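Local coordinates for protein nigritoxine (PDB 5M41) that is a bacterial toxin of Vibrio nigripulchritudo active against crustaceans and insects, at residues A605-D617 with K680-I694. Residues are numbered along the deposited sequence; the frame is centred on the assembly and turned at random.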
loop_
_atom_site.group_PDB
_atom_site.type_symbol
_atom_site.label_atom_id
_atom_site.label_comp_id
_atom_site.label_asym_id
_atom_site.label_seq_id
_atom_site.Cartn_x
_atom_site.Cartn_y
_atom_site.Cartn_z
ATOM N N ALA A 605 -13.315 -30.128 -5.473
ATOM C CA ALA A 605 -12.142 -29.272 -5.267
ATOM C C ALA A 605 -12.603 -27.838 -5.523
ATOM O O ALA A 605 -12.328 -26.949 -4.714
ATOM C CB ALA A 605 -10.988 -29.649 -6.191
ATOM N N PHE A 606 -13.323 -27.656 -6.637
ATOM C CA PHE A 606 -13.847 -26.356 -7.040
ATOM C C PHE A 606 -14.832 -25.858 -5.982
ATOM O O PHE A 606 -14.714 -24.734 -5.504
ATOM C CB PHE A 606 -14.522 -26.436 -8.428
ATOM C CG PHE A 606 -15.036 -25.097 -8.945
ATOM C CD1 PHE A 606 -14.152 -24.129 -9.462
ATOM C CD2 PHE A 606 -16.401 -24.799 -8.919
ATOM C CE1 PHE A 606 -14.621 -22.906 -9.943
ATOM C CE2 PHE A 606 -16.870 -23.577 -9.402
ATOM C CZ PHE A 606 -15.989 -22.632 -9.916
ATOM N N LEU A 607 -15.770 -26.726 -5.593
ATOM C CA LEU A 607 -16.778 -26.380 -4.578
ATOM C C LEU A 607 -16.111 -25.888 -3.288
ATOM O O LEU A 607 -16.482 -24.829 -2.758
ATOM C CB LEU A 607 -17.737 -27.560 -4.277
ATOM C CG LEU A 607 -18.761 -27.378 -3.146
ATOM C CD1 LEU A 607 -19.655 -26.153 -3.386
ATOM C CD2 LEU A 607 -19.598 -28.640 -2.902
ATOM N N THR A 608 -15.132 -26.648 -2.803
ATOM C CA THR A 608 -14.464 -26.338 -1.541
ATOM C C THR A 608 -13.736 -25.021 -1.670
ATOM O O THR A 608 -13.870 -24.145 -0.806
ATOM C CB THR A 608 -13.488 -27.448 -1.095
ATOM O OG1 THR A 608 -14.231 -28.651 -0.853
ATOM C CG2 THR A 608 -12.778 -27.060 0.207
ATOM N N TYR A 609 -12.981 -24.870 -2.751
ATOM C CA TYR A 609 -12.217 -23.632 -2.910
ATOM C C TYR A 609 -13.140 -22.415 -2.948
ATOM O O TYR A 609 -12.911 -21.450 -2.230
ATOM C CB TYR A 609 -11.257 -23.675 -4.106
ATOM C CG TYR A 609 -10.523 -22.365 -4.311
ATOM C CD1 TYR A 609 -9.400 -22.039 -3.541
ATOM C CD2 TYR A 609 -10.972 -21.436 -5.249
ATOM C CE1 TYR A 609 -8.738 -20.830 -3.713
ATOM C CE2 TYR A 609 -10.318 -20.222 -5.434
ATOM C CZ TYR A 609 -9.198 -19.927 -4.666
ATOM O OH TYR A 609 -8.542 -18.718 -4.848
ATOM N N ILE A 610 -14.194 -22.479 -3.751
ATOM C CA ILE A 610 -15.084 -21.344 -3.926
ATOM C C ILE A 610 -15.834 -21.006 -2.622
ATOM O O ILE A 610 -15.919 -19.822 -2.245
ATOM C CB ILE A 610 -16.031 -21.551 -5.132
ATOM C CG1 ILE A 610 -15.220 -21.539 -6.437
ATOM C CG2 ILE A 610 -17.134 -20.481 -5.188
ATOM C CD1 ILE A 610 -14.521 -20.220 -6.762
ATOM N N GLU A 611 -16.338 -22.023 -1.921
ATOM C CA GLU A 611 -16.978 -21.808 -0.619
ATOM C C GLU A 611 -16.009 -21.145 0.360
ATOM O O GLU A 611 -16.398 -20.274 1.120
ATOM C CB GLU A 611 -17.548 -23.109 -0.050
ATOM C CG GLU A 611 -18.701 -23.666 -0.881
ATOM C CD GLU A 611 -19.923 -22.758 -0.861
ATOM O OE1 GLU A 611 -20.367 -22.410 0.239
ATOM O OE2 GLU A 611 -20.446 -22.393 -1.932
ATOM N N GLY A 612 -14.736 -21.524 0.298
ATOM C CA GLY A 612 -13.717 -20.884 1.110
ATOM C C GLY A 612 -13.533 -19.425 0.732
ATOM O O GLY A 612 -13.567 -18.541 1.598
ATOM N N LYS A 613 -13.330 -19.174 -0.561
ATOM C CA LYS A 613 -13.178 -17.814 -1.072
ATOM C C LYS A 613 -14.436 -16.961 -0.869
ATOM O O LYS A 613 -14.326 -15.746 -0.706
ATOM C CB LYS A 613 -12.786 -17.816 -2.539
ATOM C CG LYS A 613 -11.336 -18.186 -2.783
ATOM C CD LYS A 613 -10.372 -17.222 -2.100
ATOM C CE LYS A 613 -9.968 -16.073 -3.003
ATOM N NZ LYS A 613 -8.748 -15.394 -2.488
ATOM N N LYS A 614 -15.614 -17.592 -0.879
ATOM C CA LYS A 614 -16.896 -16.885 -0.674
ATOM C C LYS A 614 -17.007 -16.188 0.677
ATOM O O LYS A 614 -17.694 -15.186 0.786
ATOM C CB LYS A 614 -18.092 -17.829 -0.818
ATOM C CG LYS A 614 -18.602 -17.957 -2.233
ATOM C CD LYS A 614 -19.582 -19.115 -2.385
ATOM C CE LYS A 614 -20.775 -19.039 -1.424
ATOM N NZ LYS A 614 -21.842 -19.970 -1.904
ATOM N N THR A 615 -16.351 -16.730 1.704
ATOM C CA THR A 615 -16.365 -16.114 3.031
ATOM C C THR A 615 -15.691 -14.739 3.032
ATOM O O THR A 615 -15.905 -13.935 3.951
ATOM C CB THR A 615 -15.645 -16.978 4.082
ATOM O OG1 THR A 615 -14.247 -17.036 3.770
ATOM C CG2 THR A 615 -16.265 -18.392 4.172
ATOM N N GLY A 616 -14.879 -14.476 2.008
ATOM C CA GLY A 616 -14.087 -13.254 1.957
ATOM C C GLY A 616 -12.785 -13.378 2.726
ATOM O O GLY A 616 -11.935 -12.499 2.639
ATOM N N ASP A 617 -12.634 -14.470 3.479
ATOM C CA ASP A 617 -11.407 -14.741 4.234
ATOM C C ASP A 617 -11.022 -16.228 4.183
ATOM O O ASP A 617 -11.199 -16.971 5.157
ATOM C CB ASP A 617 -11.562 -14.257 5.682
ATOM C CG ASP A 617 -10.242 -14.272 6.467
ATOM O OD1 ASP A 617 -9.220 -14.820 5.986
ATOM O OD2 ASP A 617 -10.237 -13.734 7.596
ATOM N N LYS A 680 -24.245 -15.015 -4.322
ATOM C CA LYS A 680 -23.434 -15.480 -3.178
ATOM C C LYS A 680 -21.936 -15.654 -3.474
ATOM O O LYS A 680 -21.110 -15.765 -2.548
ATOM C CB LYS A 680 -24.026 -16.734 -2.528
ATOM C CG LYS A 680 -25.464 -16.579 -2.031
ATOM C CD LYS A 680 -25.608 -15.522 -0.940
ATOM C CE LYS A 680 -27.061 -15.466 -0.456
ATOM N NZ LYS A 680 -27.480 -14.051 -0.305
ATOM N N MET A 681 -21.581 -15.670 -4.753
ATOM C CA MET A 681 -20.159 -15.687 -5.163
ATOM C C MET A 681 -19.447 -14.334 -5.152
ATOM O O MET A 681 -18.234 -14.283 -5.405
ATOM C CB MET A 681 -20.033 -16.254 -6.580
ATOM C CG MET A 681 -19.470 -17.643 -6.667
ATOM S SD MET A 681 -19.118 -18.017 -8.402
ATOM C CE MET A 681 -17.411 -17.488 -8.507
ATOM N N ARG A 682 -20.169 -13.242 -4.879
ATOM C CA ARG A 682 -19.629 -11.882 -5.113
ATOM C C ARG A 682 -18.229 -11.641 -4.549
ATOM O O ARG A 682 -17.373 -11.078 -5.236
ATOM C CB ARG A 682 -20.598 -10.777 -4.632
ATOM C CG ARG A 682 -21.045 -10.920 -3.187
ATOM C CD ARG A 682 -22.112 -9.894 -2.783
ATOM N NE ARG A 682 -23.018 -10.499 -1.805
ATOM C CZ ARG A 682 -24.236 -10.962 -2.084
ATOM N NH1 ARG A 682 -24.736 -10.853 -3.312
ATOM N NH2 ARG A 682 -24.969 -11.517 -1.124
ATOM N N LYS A 683 -17.979 -12.099 -3.324
ATOM C CA LYS A 683 -16.687 -11.824 -2.672
ATOM C C LYS A 683 -15.477 -12.451 -3.369
ATOM O O LYS A 683 -14.363 -11.951 -3.227
ATOM C CB LYS A 683 -16.718 -12.225 -1.204
ATOM C CG LYS A 683 -17.517 -11.276 -0.334
ATOM C CD LYS A 683 -17.508 -11.736 1.106
ATOM C CE LYS A 683 -18.280 -10.768 1.984
ATOM N NZ LYS A 683 -18.382 -11.308 3.369
ATOM N N VAL A 684 -15.692 -13.537 -4.117
ATOM C CA VAL A 684 -14.608 -14.190 -4.880
ATOM C C VAL A 684 -13.987 -13.160 -5.829
ATOM O O VAL A 684 -12.776 -13.158 -6.060
ATOM C CB VAL A 684 -15.115 -15.434 -5.662
ATOM C CG1 VAL A 684 -13.994 -16.116 -6.438
ATOM C CG2 VAL A 684 -15.775 -16.420 -4.717
ATOM N N LYS A 685 -14.826 -12.258 -6.325
ATOM C CA LYS A 685 -14.407 -11.210 -7.249
ATOM C C LYS A 685 -13.419 -10.197 -6.655
ATOM O O LYS A 685 -12.723 -9.528 -7.409
ATOM C CB LYS A 685 -15.632 -10.483 -7.791
ATOM C CG LYS A 685 -15.577 -10.200 -9.283
ATOM C CD LYS A 685 -16.841 -9.459 -9.706
ATOM C CE LYS A 685 -17.004 -9.461 -11.223
ATOM N NZ LYS A 685 -18.297 -8.842 -11.637
ATOM N N ASN A 686 -13.359 -10.090 -5.325
ATOM C CA ASN A 686 -12.337 -9.278 -4.639
ATOM C C ASN A 686 -10.915 -9.746 -4.933
ATOM O O ASN A 686 -9.968 -8.947 -4.902
ATOM C CB ASN A 686 -12.526 -9.320 -3.120
ATOM C CG ASN A 686 -13.796 -8.626 -2.659
ATOM O OD1 ASN A 686 -14.395 -7.841 -3.393
ATOM N ND2 ASN A 686 -14.201 -8.901 -1.423
ATOM N N ASP A 687 -10.754 -11.041 -5.195
ATOM C CA ASP A 687 -9.444 -11.563 -5.600
ATOM C C ASP A 687 -9.439 -11.827 -7.113
ATOM O O ASP A 687 -9.646 -12.959 -7.575
ATOM C CB ASP A 687 -9.116 -12.815 -4.791
ATOM C CG ASP A 687 -7.695 -13.324 -4.998
ATOM O OD1 ASP A 687 -6.971 -12.885 -5.920
ATOM O OD2 ASP A 687 -7.299 -14.209 -4.211
ATOM N N GLU A 688 -9.201 -10.763 -7.875
ATOM C CA GLU A 688 -9.191 -10.833 -9.332
ATOM C C GLU A 688 -8.104 -11.756 -9.870
ATOM O O GLU A 688 -8.290 -12.412 -10.901
ATOM C CB GLU A 688 -8.969 -9.441 -9.918
ATOM C CG GLU A 688 -10.226 -8.606 -10.019
ATOM C CD GLU A 688 -9.944 -7.246 -10.639
ATOM O OE1 GLU A 688 -9.177 -6.448 -10.034
ATOM O OE2 GLU A 688 -10.487 -6.977 -11.735
ATOM N N PHE A 689 -6.967 -11.779 -9.192
ATOM C CA PHE A 689 -5.854 -12.638 -9.590
ATOM C C PHE A 689 -6.276 -14.110 -9.564
ATOM O O PHE A 689 -6.043 -14.847 -10.537
ATOM C CB PHE A 689 -4.632 -12.372 -8.706
ATOM C CG PHE A 689 -3.394 -13.160 -9.103
ATOM C CD1 PHE A 689 -2.578 -12.722 -10.148
ATOM C CD2 PHE A 689 -3.040 -14.325 -8.412
ATOM C CE1 PHE A 689 -1.422 -13.432 -10.495
ATOM C CE2 PHE A 689 -1.895 -15.036 -8.757
ATOM C CZ PHE A 689 -1.083 -14.584 -9.797
ATOM N N ALA A 690 -6.912 -14.533 -8.471
ATOM C CA ALA A 690 -7.388 -15.890 -8.349
ATOM C C ALA A 690 -8.430 -16.195 -9.394
ATOM O O ALA A 690 -8.297 -17.178 -10.120
ATOM C CB ALA A 690 -7.945 -16.160 -6.961
ATOM N N LEU A 691 -9.459 -15.343 -9.482
ATOM C CA LEU A 691 -10.565 -15.569 -10.431
ATOM C C LEU A 691 -10.140 -15.614 -11.910
ATOM O O LEU A 691 -10.602 -16.491 -12.648
ATOM C CB LEU A 691 -11.682 -14.530 -10.235
ATOM C CG LEU A 691 -13.029 -14.827 -10.884
ATOM C CD1 LEU A 691 -13.574 -16.185 -10.455
ATOM C CD2 LEU A 691 -14.021 -13.737 -10.528
ATOM N N ASN A 692 -9.304 -14.664 -12.340
ATOM C CA ASN A 692 -8.741 -14.677 -13.712
ATOM C C ASN A 692 -7.978 -15.986 -14.027
ATOM O O ASN A 692 -8.131 -16.562 -15.109
ATOM C CB ASN A 692 -7.795 -13.483 -13.934
ATOM C CG ASN A 692 -8.534 -12.146 -13.985
ATOM O OD1 ASN A 692 -9.762 -12.099 -14.077
ATOM N ND2 ASN A 692 -7.785 -11.046 -13.908
ATOM N N ASN A 693 -7.150 -16.435 -13.075
ATOM C CA ASN A 693 -6.430 -17.694 -13.226
ATOM C C ASN A 693 -7.338 -18.926 -13.267
ATOM O O ASN A 693 -7.049 -19.862 -13.992
ATOM C CB ASN A 693 -5.351 -17.835 -12.157
ATOM C CG ASN A 693 -4.099 -17.077 -12.515
ATOM O OD1 ASN A 693 -3.529 -17.287 -13.571
ATOM N ND2 ASN A 693 -3.660 -16.200 -11.634
ATOM N N ILE A 694 -8.436 -18.920 -12.501
ATOM C CA ILE A 694 -9.425 -20.000 -12.559
ATOM C C ILE A 694 -9.988 -20.107 -13.985
ATOM O O ILE A 694 -10.087 -21.205 -14.567
ATOM C CB ILE A 694 -10.564 -19.754 -11.556
ATOM C CG1 ILE A 694 -10.111 -20.075 -10.129
ATOM C CG2 ILE A 694 -11.842 -20.512 -11.941
ATOM C CD1 ILE A 694 -11.137 -19.693 -9.083
HETATM O O HOH W 1 -19.306 -14.189 -1.431
#
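K613 of helix 605-614 forms a salt bridge with D687, the N-cap residue of the nearly antiparallel helix 688-694 (158° between axes), and the 3-10 segment 680-686 packs across the C-terminal end of the first helix. NZ of K613 meets OD2 of D687 at 2.5 Å on its anti lone pair. The other carboxylate oxygen caps the helix: A690 N donates to D687 OD1 at 3.0 Å, from well above the carboxylate plane. One aspartate thus serves both a lysine and a helix start. With CG anti to its carbonyl carbon (chi1 -75°), K613 lays CG over the rim of one face of the Y609 ring; bends at chi2 and chi3 then turn NZ to D687. OH of Y609 lies 3.4 Å from A690 CB, but its polar partner is E625. Toward the start of helix 605-614, I610 CD1 touches V684 CG1 and I694 CD1, while I694 CG2 reaches the edge of the F606 ring. At the helix end the K614 chain passes over K680 O, CG closest at 3.3 Å. K614 NZ makes a salt bridge to E611 OE2 (2.8 Å) and hydrogen bonds to N732 OD1 and V729 O. T615 OG1 donates to G612 O and accepts from D617 N, an ST turn. A single water satisfies three backbone groups: it donates to K614 O and K680 O, and its oxygen accepts from K683 N, 3.1 Å away.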